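Local coordinates for protein sensory box/response regulator (Mycobacterium smegmatis, PDB 5YRP) that is an EAL-domain protein of the bacterial sensory and response-regulator type, built on a modified TIM barrel that holds a magnesium ion, at residues Ile169-Ser179 against Arg210-Cys220. Residues are numbered along the deposited sequence; the frame is centred on the assembly and turned at random.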
loop_
_atom_site.group_PDB
_atom_site.type_symbol
_atom_site.label_atom_id
_atom_site.label_comp_id
_atom_site.label_asym_id
_atom_site.label_seq_id
_atom_site.Cartn_x
_atom_site.Cartn_y
_atom_site.Cartn_z
ATOM N N ILE A 169 3.666 -9.994 -6.292
ATOM C CA ILE A 169 3.857 -10.025 -4.844
ATOM C C ILE A 169 5.336 -9.801 -4.546
ATOM O O ILE A 169 6.166 -10.656 -4.848
ATOM C CB ILE A 169 3.406 -11.369 -4.234
ATOM C CG1 ILE A 169 1.959 -11.674 -4.634
ATOM C CG2 ILE A 169 3.545 -11.336 -2.717
ATOM C CD1 ILE A 169 1.466 -13.037 -4.194
ATOM N N ASP A 170 5.653 -8.656 -3.946
ATOM C CA ASP A 170 7.041 -8.252 -3.675
ATOM C C ASP A 170 7.846 -9.308 -2.907
ATOM O O ASP A 170 7.288 -10.097 -2.140
ATOM C CB ASP A 170 7.052 -6.928 -2.900
ATOM C CG ASP A 170 8.451 -6.384 -2.681
ATOM O OD1 ASP A 170 9.004 -5.763 -3.611
ATOM O OD2 ASP A 170 8.995 -6.561 -1.567
ATOM N N ARG A 171 9.161 -9.300 -3.125
ATOM C CA ARG A 171 10.094 -10.233 -2.479
ATOM C C ARG A 171 9.972 -10.272 -0.955
ATOM O O ARG A 171 10.084 -11.339 -0.361
ATOM C CB ARG A 171 11.544 -9.892 -2.861
ATOM C CG ARG A 171 11.856 -10.080 -4.339
ATOM C CD ARG A 171 13.347 -10.007 -4.644
ATOM N NE ARG A 171 13.630 -10.350 -6.045
ATOM C CZ ARG A 171 13.440 -9.539 -7.092
ATOM N NH1 ARG A 171 13.730 -9.964 -8.319
ATOM N NH2 ARG A 171 12.963 -8.308 -6.932
ATOM N N SER A 172 9.741 -9.114 -0.338
ATOM C CA SER A 172 9.688 -8.994 1.123
ATOM C C SER A 172 8.586 -9.847 1.754
ATOM O O SER A 172 8.795 -10.472 2.798
ATOM C CB SER A 172 9.504 -7.531 1.524
ATOM O OG SER A 172 8.336 -6.989 0.939
ATOM N N PHE A 173 7.422 -9.881 1.111
ATOM C CA PHE A 173 6.276 -10.649 1.620
ATOM C C PHE A 173 6.386 -12.144 1.329
ATOM O O PHE A 173 5.659 -12.946 1.908
ATOM C CB PHE A 173 4.965 -10.117 1.033
ATOM C CG PHE A 173 4.837 -8.622 1.094
ATOM C CD1 PHE A 173 5.135 -7.931 2.263
ATOM C CD2 PHE A 173 4.423 -7.908 -0.013
ATOM C CE1 PHE A 173 5.024 -6.556 2.320
ATOM C CE2 PHE A 173 4.306 -6.533 0.040
ATOM C CZ PHE A 173 4.605 -5.857 1.207
ATOM N N VAL A 174 7.278 -12.505 0.415
ATOM C CA VAL A 174 7.483 -13.893 0.024
ATOM C C VAL A 174 8.696 -14.508 0.723
ATOM O O VAL A 174 8.678 -15.681 1.074
ATOM C CB VAL A 174 7.642 -13.988 -1.501
ATOM C CG1 VAL A 174 7.882 -15.420 -1.945
ATOM C CG2 VAL A 174 6.399 -13.443 -2.183
ATOM N N ALA A 175 9.739 -13.713 0.936
ATOM C CA ALA A 175 11.029 -14.219 1.421
ATOM C C ALA A 175 10.903 -15.076 2.674
ATOM O O ALA A 175 11.265 -16.252 2.671
ATOM C CB ALA A 175 11.984 -13.062 1.674
ATOM N N GLU A 176 10.385 -14.478 3.740
ATOM C CA GLU A 176 10.202 -15.182 5.009
ATOM C C GLU A 176 8.755 -15.646 5.168
ATOM O O GLU A 176 8.249 -15.765 6.280
ATOM C CB GLU A 176 10.602 -14.280 6.178
ATOM C CG GLU A 176 12.054 -13.827 6.138
ATOM C CD GLU A 176 12.378 -12.802 7.210
ATOM O OE1 GLU A 176 13.063 -11.807 6.893
ATOM O OE2 GLU A 176 11.943 -12.984 8.369
ATOM N N LEU A 177 8.097 -15.923 4.046
ATOM C CA LEU A 177 6.700 -16.331 4.051
ATOM C C LEU A 177 6.556 -17.679 4.737
ATOM O O LEU A 177 7.265 -18.633 4.403
ATOM C CB LEU A 177 6.164 -16.415 2.622
ATOM C CG LEU A 177 4.722 -16.878 2.404
ATOM C CD1 LEU A 177 3.726 -15.990 3.131
ATOM C CD2 LEU A 177 4.414 -16.897 0.918
ATOM N N GLY A 178 5.633 -17.740 5.693
ATOM C CA GLY A 178 5.417 -18.929 6.513
ATOM C C GLY A 178 6.023 -18.740 7.885
ATOM O O GLY A 178 5.325 -18.816 8.893
ATOM N N SER A 179 7.329 -18.491 7.920
ATOM C CA SER A 179 8.040 -18.255 9.176
ATOM C C SER A 179 7.658 -16.897 9.766
ATOM O O SER A 179 7.400 -16.780 10.966
ATOM C CB SER A 179 9.558 -18.342 8.972
ATOM O OG SER A 179 10.063 -17.214 8.275
ATOM N N ARG A 210 8.706 -23.596 1.845
ATOM C CA ARG A 210 7.709 -23.135 2.806
ATOM C C ARG A 210 6.855 -22.043 2.181
ATOM O O ARG A 210 5.629 -22.112 2.214
ATOM C CB ARG A 210 8.392 -22.602 4.067
ATOM C CG ARG A 210 7.448 -22.391 5.241
ATOM C CD ARG A 210 8.044 -21.466 6.288
ATOM N NE ARG A 210 9.300 -21.982 6.824
ATOM C CZ ARG A 210 9.401 -22.942 7.741
ATOM N NH1 ARG A 210 8.317 -23.524 8.248
ATOM N NH2 ARG A 210 10.605 -23.326 8.152
ATOM N N ALA A 211 7.515 -21.044 1.601
ATOM C CA ALA A 211 6.828 -19.959 0.900
ATOM C C ALA A 211 6.037 -20.483 -0.294
ATOM O O ALA A 211 4.865 -20.158 -0.469
ATOM C CB ALA A 211 7.829 -18.913 0.440
ATOM N N ALA A 212 6.695 -21.291 -1.113
ATOM C CA ALA A 212 6.062 -21.884 -2.289
ATOM C C ALA A 212 4.804 -22.650 -1.911
ATOM O O ALA A 212 3.774 -22.537 -2.572
ATOM C CB ALA A 212 7.039 -22.802 -3.002
ATOM N N LEU A 213 4.899 -23.414 -0.829
ATOM C CA LEU A 213 3.796 -24.250 -0.371
ATOM C C LEU A 213 2.565 -23.422 0.018
ATOM O O LEU A 213 1.442 -23.764 -0.356
ATOM C CB LEU A 213 4.250 -25.121 0.811
ATOM C CG LEU A 213 3.291 -26.206 1.325
ATOM C CD1 LEU A 213 2.988 -27.240 0.248
ATOM C CD2 LEU A 213 3.864 -26.886 2.560
ATOM N N THR A 214 2.776 -22.339 0.757
ATOM C CA THR A 214 1.669 -21.484 1.190
ATOM C C THR A 214 0.999 -20.787 0.006
ATOM O O THR A 214 -0.225 -20.795 -0.113
ATOM C CB THR A 214 2.133 -20.419 2.197
ATOM O OG1 THR A 214 3.271 -19.732 1.670
ATOM C CG2 THR A 214 2.506 -21.057 3.522
ATOM N N LEU A 215 1.810 -20.198 -0.868
ATOM C CA LEU A 215 1.304 -19.504 -2.059
ATOM C C LEU A 215 0.371 -20.387 -2.869
ATOM O O LEU A 215 -0.688 -19.942 -3.300
ATOM C CB LEU A 215 2.458 -19.035 -2.946
ATOM C CG LEU A 215 3.304 -17.885 -2.397
ATOM C CD1 LEU A 215 4.612 -17.757 -3.164
ATOM C CD2 LEU A 215 2.531 -16.579 -2.442
ATOM N N LEU A 216 0.771 -21.637 -3.069
ATOM C CA LEU A 216 -0.060 -22.608 -3.774
ATOM C C LEU A 216 -1.376 -22.826 -3.031
ATOM O O LEU A 216 -2.454 -22.769 -3.626
ATOM C CB LEU A 216 0.690 -23.936 -3.945
ATOM C CG LEU A 216 1.775 -23.953 -5.030
ATOM C CD1 LEU A 216 2.720 -25.128 -4.837
ATOM C CD2 LEU A 216 1.160 -23.987 -6.424
ATOM N N ARG A 217 -1.278 -23.052 -1.725
ATOM C CA ARG A 217 -2.453 -23.287 -0.885
ATOM C C ARG A 217 -3.410 -22.092 -0.837
ATOM O O ARG A 217 -4.625 -22.277 -0.744
ATOM C CB ARG A 217 -2.025 -23.693 0.532
ATOM C CG ARG A 217 -1.520 -25.126 0.603
ATOM C CD ARG A 217 -1.340 -25.628 2.025
ATOM N NE ARG A 217 -0.059 -25.225 2.597
ATOM C CZ ARG A 217 0.489 -25.762 3.685
ATOM N NH1 ARG A 217 -0.117 -26.744 4.346
ATOM N NH2 ARG A 217 1.657 -25.310 4.119
ATOM N N HIS A 218 -2.862 -20.881 -0.909
ATOM C CA HIS A 218 -3.666 -19.661 -0.808
ATOM C C HIS A 218 -4.048 -19.044 -2.159
ATOM O O HIS A 218 -4.760 -18.041 -2.202
ATOM C CB HIS A 218 -2.959 -18.644 0.079
ATOM C CG HIS A 218 -2.943 -19.027 1.525
ATOM N ND1 HIS A 218 -4.056 -18.930 2.331
ATOM C CD2 HIS A 218 -1.954 -19.519 2.308
ATOM C CE1 HIS A 218 -3.752 -19.338 3.551
ATOM N NE2 HIS A 218 -2.483 -19.702 3.563
ATOM N N GLY A 219 -3.580 -19.645 -3.252
ATOM C CA GLY A 219 -4.106 -19.349 -4.595
ATOM C C GLY A 219 -3.215 -18.590 -5.568
ATOM O O GLY A 219 -3.715 -17.883 -6.444
ATOM N N CYS A 220 -1.903 -18.754 -5.435
ATOM C CA CYS A 220 -0.936 -18.140 -6.347
ATOM C C CYS A 220 -0.027 -19.232 -6.901
ATOM O O CYS A 220 0.761 -19.822 -6.158
ATOM C CB CYS A 220 -0.108 -17.074 -5.623
ATOM S SG CYS A 220 1.017 -16.144 -6.692
#
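L177 lies against A211, T214 and L215 on one flank of helix 209-218, in the outer helical layer of the EAL domain, a modified TIM barrel. The evidence for apolar packing lies in its carbon contacts: CD2 is 3.6 Å from L215 CG and CB 3.7 Å from A211 CB. CB already points toward the helix, and CG, anti to the backbone N (chi1 178°), carries CD2 to L215. The same apolar patch continues toward the barrel strands through L215, since I169 ends strand 166-169 and its CD1 reaches C220 SG at 4.0 Å and L215 CD2 at 4.1 Å. V190 and V187 of helix 183-197 touch I169 and L215 respectively, so that helix closes on the same cluster. V174 adds CG1, 4.2 Å from L215 CD1, and its carbonyl O, over the A211 methyl.

No hydrogen bond joins the two segments; those found lie within each or run to neighbours such as T208 OG1, which bonds A211 N. D170 is the N-cap of the short, weakly bonded helix 171-175: its OD2 accepts S172 N, nearly straight at 164° but from above the carboxylate plane, and also S172 OG. After the other helix, G219, with positive phi, stands in a Schellman motif, C220 N bonding L215 O and G219 N weakly L216 O. At the solvent-exposed end, R210 CD lies 3.5 Å from S179 N. A211 O accepts both L215 N and T214 OG1, the hydroxyl at 2.7 Å and tilted 29° from the carbonyl plane.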